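Local coordinates for RNA-dependent RNA polymerase (Qualyub virus, PDB 6DX1), which carries a viral ovarian tumor (OTU) domain, a cysteine protease that probably removes ubiquitin from its targets, at residues S108-C120 with R131-H145. Residues are numbered along the deposited sequence; the frame is centred on the assembly and turned at random.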
# COMPACT_ATOMS: atom_id res chain seq x y z
N SER A 108 1.19 -6.83 -3.22
CA SER A 108 0.85 -6.88 -4.64
C SER A 108 1.18 -8.24 -5.24
O SER A 108 0.45 -8.74 -6.11
CB SER A 108 1.58 -5.75 -5.40
OG SER A 108 2.97 -6.01 -5.50
N LYS A 109 2.26 -8.87 -4.76
CA LYS A 109 2.71 -10.14 -5.31
C LYS A 109 2.03 -11.33 -4.64
O LYS A 109 1.80 -12.35 -5.31
CB LYS A 109 4.24 -10.23 -5.19
CG LYS A 109 4.92 -9.16 -6.06
CD LYS A 109 6.43 -9.06 -5.85
CE LYS A 109 7.04 -8.13 -6.91
NZ LYS A 109 8.52 -7.93 -6.69
N LEU A 110 1.70 -11.22 -3.36
CA LEU A 110 0.95 -12.27 -2.68
C LEU A 110 -0.49 -12.33 -3.17
O LEU A 110 -1.01 -13.40 -3.52
CB LEU A 110 0.98 -12.05 -1.17
CG LEU A 110 -0.02 -12.87 -0.34
CD1 LEU A 110 0.31 -14.34 -0.34
CD2 LEU A 110 -0.09 -12.35 1.09
N LEU A 111 -1.16 -11.18 -3.21
CA LEU A 111 -2.57 -11.13 -3.55
C LEU A 111 -2.82 -11.06 -5.05
O LEU A 111 -3.97 -11.22 -5.48
CB LEU A 111 -3.23 -9.91 -2.88
CG LEU A 111 -3.11 -9.90 -1.35
CD1 LEU A 111 -3.55 -8.55 -0.81
CD2 LEU A 111 -3.94 -11.02 -0.73
N LYS A 112 -1.77 -10.82 -5.85
CA LYS A 112 -1.88 -10.72 -7.30
C LYS A 112 -2.84 -9.61 -7.71
O LYS A 112 -3.73 -9.77 -8.55
CB LYS A 112 -2.29 -12.07 -7.91
CG LYS A 112 -1.34 -13.20 -7.57
CD LYS A 112 0.04 -12.97 -8.20
CE LYS A 112 0.86 -14.26 -8.23
NZ LYS A 112 1.77 -14.40 -7.07
N LEU A 113 -2.67 -8.44 -7.08
CA LEU A 113 -3.40 -7.27 -7.49
C LEU A 113 -2.50 -6.06 -7.33
O LEU A 113 -1.36 -6.16 -6.86
CB LEU A 113 -4.70 -7.10 -6.70
CG LEU A 113 -4.64 -7.36 -5.20
CD1 LEU A 113 -3.76 -6.38 -4.46
CD2 LEU A 113 -6.05 -7.34 -4.63
N THR A 114 -3.04 -4.91 -7.70
CA THR A 114 -2.29 -3.67 -7.68
C THR A 114 -2.54 -2.93 -6.38
O THR A 114 -3.64 -2.98 -5.83
CB THR A 114 -2.70 -2.84 -8.90
OG1 THR A 114 -2.35 -3.58 -10.08
CG2 THR A 114 -2.04 -1.48 -8.92
N VAL A 115 -1.50 -2.27 -5.86
CA VAL A 115 -1.60 -1.44 -4.66
C VAL A 115 -1.17 -0.03 -5.06
O VAL A 115 -0.11 0.14 -5.67
CB VAL A 115 -0.70 -1.97 -3.53
CG1 VAL A 115 -0.78 -1.06 -2.29
CG2 VAL A 115 -1.07 -3.41 -3.16
N ILE A 116 -1.99 0.97 -4.71
CA ILE A 116 -1.69 2.36 -5.07
C ILE A 116 -1.74 3.24 -3.83
O ILE A 116 -2.69 3.15 -3.04
CB ILE A 116 -2.67 2.90 -6.13
CG1 ILE A 116 -2.69 1.98 -7.35
CG2 ILE A 116 -2.24 4.31 -6.55
CD1 ILE A 116 -3.79 2.37 -8.35
N PHE A 117 -0.71 4.07 -3.65
CA PHE A 117 -0.69 5.14 -2.65
C PHE A 117 -1.00 6.46 -3.35
O PHE A 117 -0.23 6.89 -4.21
CB PHE A 117 0.68 5.29 -1.99
CG PHE A 117 1.18 4.09 -1.21
CD1 PHE A 117 0.40 2.97 -0.98
CD2 PHE A 117 2.48 4.13 -0.69
CE1 PHE A 117 0.91 1.89 -0.24
CE2 PHE A 117 2.99 3.06 0.05
CZ PHE A 117 2.22 1.94 0.27
N TRP A 118 -2.08 7.12 -2.94
CA TRP A 118 -2.48 8.40 -3.52
C TRP A 118 -2.13 9.51 -2.53
O TRP A 118 -2.72 9.58 -1.44
CB TRP A 118 -3.97 8.39 -3.83
CG TRP A 118 -4.45 7.36 -4.82
CD1 TRP A 118 -5.19 6.23 -4.54
CD2 TRP A 118 -4.27 7.38 -6.24
NE1 TRP A 118 -5.47 5.55 -5.72
CE2 TRP A 118 -4.92 6.24 -6.77
CE3 TRP A 118 -3.63 8.26 -7.12
CZ2 TRP A 118 -4.94 5.95 -8.14
CZ3 TRP A 118 -3.65 7.97 -8.49
CH2 TRP A 118 -4.30 6.83 -8.98
N LYS A 119 -1.20 10.38 -2.92
CA LYS A 119 -0.69 11.42 -2.02
C LYS A 119 -1.70 12.56 -1.88
O LYS A 119 -2.13 13.15 -2.88
CB LYS A 119 0.63 11.97 -2.56
CG LYS A 119 1.20 13.13 -1.74
CD LYS A 119 2.41 13.74 -2.45
CE LYS A 119 3.09 14.78 -1.57
NZ LYS A 119 4.13 15.51 -2.34
N CYS A 120 -2.04 12.92 -0.64
CA CYS A 120 -3.03 13.97 -0.41
C CYS A 120 -2.67 14.69 0.88
O CYS A 120 -2.58 14.06 1.93
CB CYS A 120 -4.44 13.37 -0.33
SG CYS A 120 -5.75 14.56 0.14
N ARG A 131 2.59 3.19 -7.39
CA ARG A 131 1.80 2.01 -7.69
C ARG A 131 2.70 0.79 -7.73
O ARG A 131 3.81 0.85 -8.25
CB ARG A 131 1.09 2.22 -9.04
CG ARG A 131 0.51 1.00 -9.72
CD ARG A 131 -0.07 1.45 -11.07
NE ARG A 131 0.94 1.60 -12.12
CZ ARG A 131 0.72 1.28 -13.39
NH1 ARG A 131 -0.48 0.82 -13.75
NH2 ARG A 131 1.68 1.42 -14.30
N TRP A 132 2.21 -0.33 -7.17
CA TRP A 132 2.86 -1.63 -7.31
C TRP A 132 1.90 -2.53 -8.09
O TRP A 132 0.79 -2.81 -7.61
CB TRP A 132 3.20 -2.26 -5.95
CG TRP A 132 4.28 -1.52 -5.25
CD1 TRP A 132 5.59 -1.85 -5.20
CD2 TRP A 132 4.15 -0.29 -4.51
NE1 TRP A 132 6.30 -0.92 -4.48
CE2 TRP A 132 5.43 0.05 -4.04
CE3 TRP A 132 3.07 0.54 -4.19
CZ2 TRP A 132 5.68 1.19 -3.27
CZ3 TRP A 132 3.31 1.68 -3.43
CH2 TRP A 132 4.61 1.99 -2.98
N GLY A 133 2.32 -2.98 -9.26
CA GLY A 133 1.47 -3.71 -10.18
C GLY A 133 1.05 -2.86 -11.37
O GLY A 133 1.30 -1.66 -11.44
N ASP A 134 0.35 -3.51 -12.31
CA ASP A 134 0.04 -2.91 -13.61
C ASP A 134 -1.42 -2.50 -13.78
O ASP A 134 -1.81 -2.10 -14.88
CB ASP A 134 0.42 -3.88 -14.74
CG ASP A 134 1.91 -4.07 -14.87
OD1 ASP A 134 2.40 -5.17 -14.54
OD2 ASP A 134 2.60 -3.12 -15.30
N GLY A 135 -2.24 -2.60 -12.74
CA GLY A 135 -3.65 -2.32 -12.88
C GLY A 135 -3.98 -0.84 -12.73
O GLY A 135 -3.12 0.01 -12.51
N ASN A 136 -5.25 -0.54 -12.91
CA ASN A 136 -5.75 0.79 -12.63
C ASN A 136 -6.48 0.77 -11.30
O ASN A 136 -6.59 -0.26 -10.62
CB ASN A 136 -6.63 1.30 -13.78
CG ASN A 136 -7.86 0.44 -14.01
OD1 ASN A 136 -8.56 0.05 -13.07
ND2 ASN A 136 -8.15 0.17 -15.27
N TYR A 137 -7.01 1.93 -10.91
CA TYR A 137 -7.55 2.06 -9.56
C TYR A 137 -8.74 1.14 -9.32
O TYR A 137 -9.01 0.76 -8.17
CB TYR A 137 -7.92 3.51 -9.29
CG TYR A 137 -9.24 3.95 -9.85
CD1 TYR A 137 -9.38 4.24 -11.21
CD2 TYR A 137 -10.34 4.08 -9.03
CE1 TYR A 137 -10.59 4.65 -11.72
CE2 TYR A 137 -11.54 4.50 -9.52
CZ TYR A 137 -11.67 4.78 -10.87
OH TYR A 137 -12.89 5.20 -11.35
N LEU A 138 -9.46 0.75 -10.37
CA LEU A 138 -10.62 -0.11 -10.14
C LEU A 138 -10.20 -1.52 -9.73
O LEU A 138 -10.97 -2.21 -9.06
CB LEU A 138 -11.51 -0.15 -11.39
CG LEU A 138 -12.21 1.18 -11.69
CD1 LEU A 138 -12.84 1.15 -13.08
CD2 LEU A 138 -13.25 1.51 -10.63
N THR A 139 -9.00 -1.97 -10.11
CA THR A 139 -8.51 -3.30 -9.76
C THR A 139 -7.43 -3.24 -8.68
O THR A 139 -6.56 -4.12 -8.62
CB THR A 139 -7.97 -4.02 -10.98
OG1 THR A 139 -6.72 -3.42 -11.37
CG2 THR A 139 -8.97 -3.95 -12.14
N ALA A 140 -7.46 -2.20 -7.85
CA ALA A 140 -6.38 -1.98 -6.90
C ALA A 140 -6.90 -1.89 -5.48
O ALA A 140 -8.08 -1.61 -5.23
CB ALA A 140 -5.59 -0.70 -7.22
N ILE A 141 -5.98 -2.13 -4.54
CA ILE A 141 -6.13 -1.64 -3.18
C ILE A 141 -5.65 -0.19 -3.20
O ILE A 141 -4.46 0.07 -3.42
CB ILE A 141 -5.33 -2.47 -2.18
CG1 ILE A 141 -5.70 -3.95 -2.28
CG2 ILE A 141 -5.55 -1.94 -0.75
CD1 ILE A 141 -4.90 -4.85 -1.33
N ASN A 142 -6.56 0.75 -3.00
CA ASN A 142 -6.27 2.18 -3.04
C ASN A 142 -6.13 2.71 -1.62
O ASN A 142 -7.04 2.57 -0.81
CB ASN A 142 -7.39 2.93 -3.76
CG ASN A 142 -7.51 2.53 -5.22
OD1 ASN A 142 -6.81 3.06 -6.07
ND2 ASN A 142 -8.39 1.57 -5.51
N LEU A 143 -5.00 3.37 -1.34
CA LEU A 143 -4.76 3.97 -0.03
C LEU A 143 -4.58 5.47 -0.17
O LEU A 143 -3.93 5.95 -1.11
CB LEU A 143 -3.52 3.36 0.63
CG LEU A 143 -3.48 1.86 0.90
CD1 LEU A 143 -2.39 1.56 1.91
CD2 LEU A 143 -4.82 1.35 1.41
N LEU A 144 -5.13 6.23 0.77
CA LEU A 144 -4.89 7.66 0.82
C LEU A 144 -3.67 7.87 1.70
O LEU A 144 -3.69 7.52 2.89
CB LEU A 144 -6.11 8.42 1.35
CG LEU A 144 -6.04 9.94 1.19
CD1 LEU A 144 -6.21 10.33 -0.28
CD2 LEU A 144 -7.10 10.64 2.05
N HIS A 145 -2.60 8.39 1.11
CA HIS A 145 -1.32 8.54 1.79
C HIS A 145 -1.17 10.00 2.18
O HIS A 145 -0.93 10.86 1.32
CB HIS A 145 -0.19 8.08 0.87
CG HIS A 145 1.14 7.99 1.53
ND1 HIS A 145 2.32 7.84 0.82
CD2 HIS A 145 1.49 8.02 2.84
CE1 HIS A 145 3.33 7.79 1.67
NE2 HIS A 145 2.86 7.89 2.90
O HOH W 1 -4.35 -5.48 -10.54
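Phe117 and Trp132 meet edge to face: CZ3 of the indole stands 3.6 Å above the phenyl plane, over its centre, with the two planes at 57°. The Phe117 ring in turn directs its edge, somewhat offset, toward the face of His145, whose NE2 hydrogen-bonds to Asp149 OD2. On the other face of the sheet, Trp118 NE1 donates a nearly straight 2.8 Å bond to Asn142 OD1, which lies in the indole plane. The amide of Asn142 is gripped at both ends, because its ND2 donates to Tyr137 O along a lone pair; this fixes its flip and ties the 3-10 turn to the strand. Ile116 CD1 packs on Ala140 CB at 3.7 Å. With OG1 of Thr114 anti to its own carbonyl carbon (chi1 -62°), the hydroxyl accepts from Gly135 N at 2.8 Å and also bonds a water that donates to Thr139 O. Between these two layers of side chains, strand 114-120 is joined to the parallel strand 140-145 by bonds such as Ile116 N to Ile141 O (2.9 Å); along its other edge Val115 and Trp132 form an antiparallel hydrogen-bonded pair. Helices 41-51 and 101-111 cover the Phe117 face. Flanked by strands 125-132 and 140-146, strand 114-120 is central in the mixed sheet, which packs against helices as in OTU-family cysteine proteases.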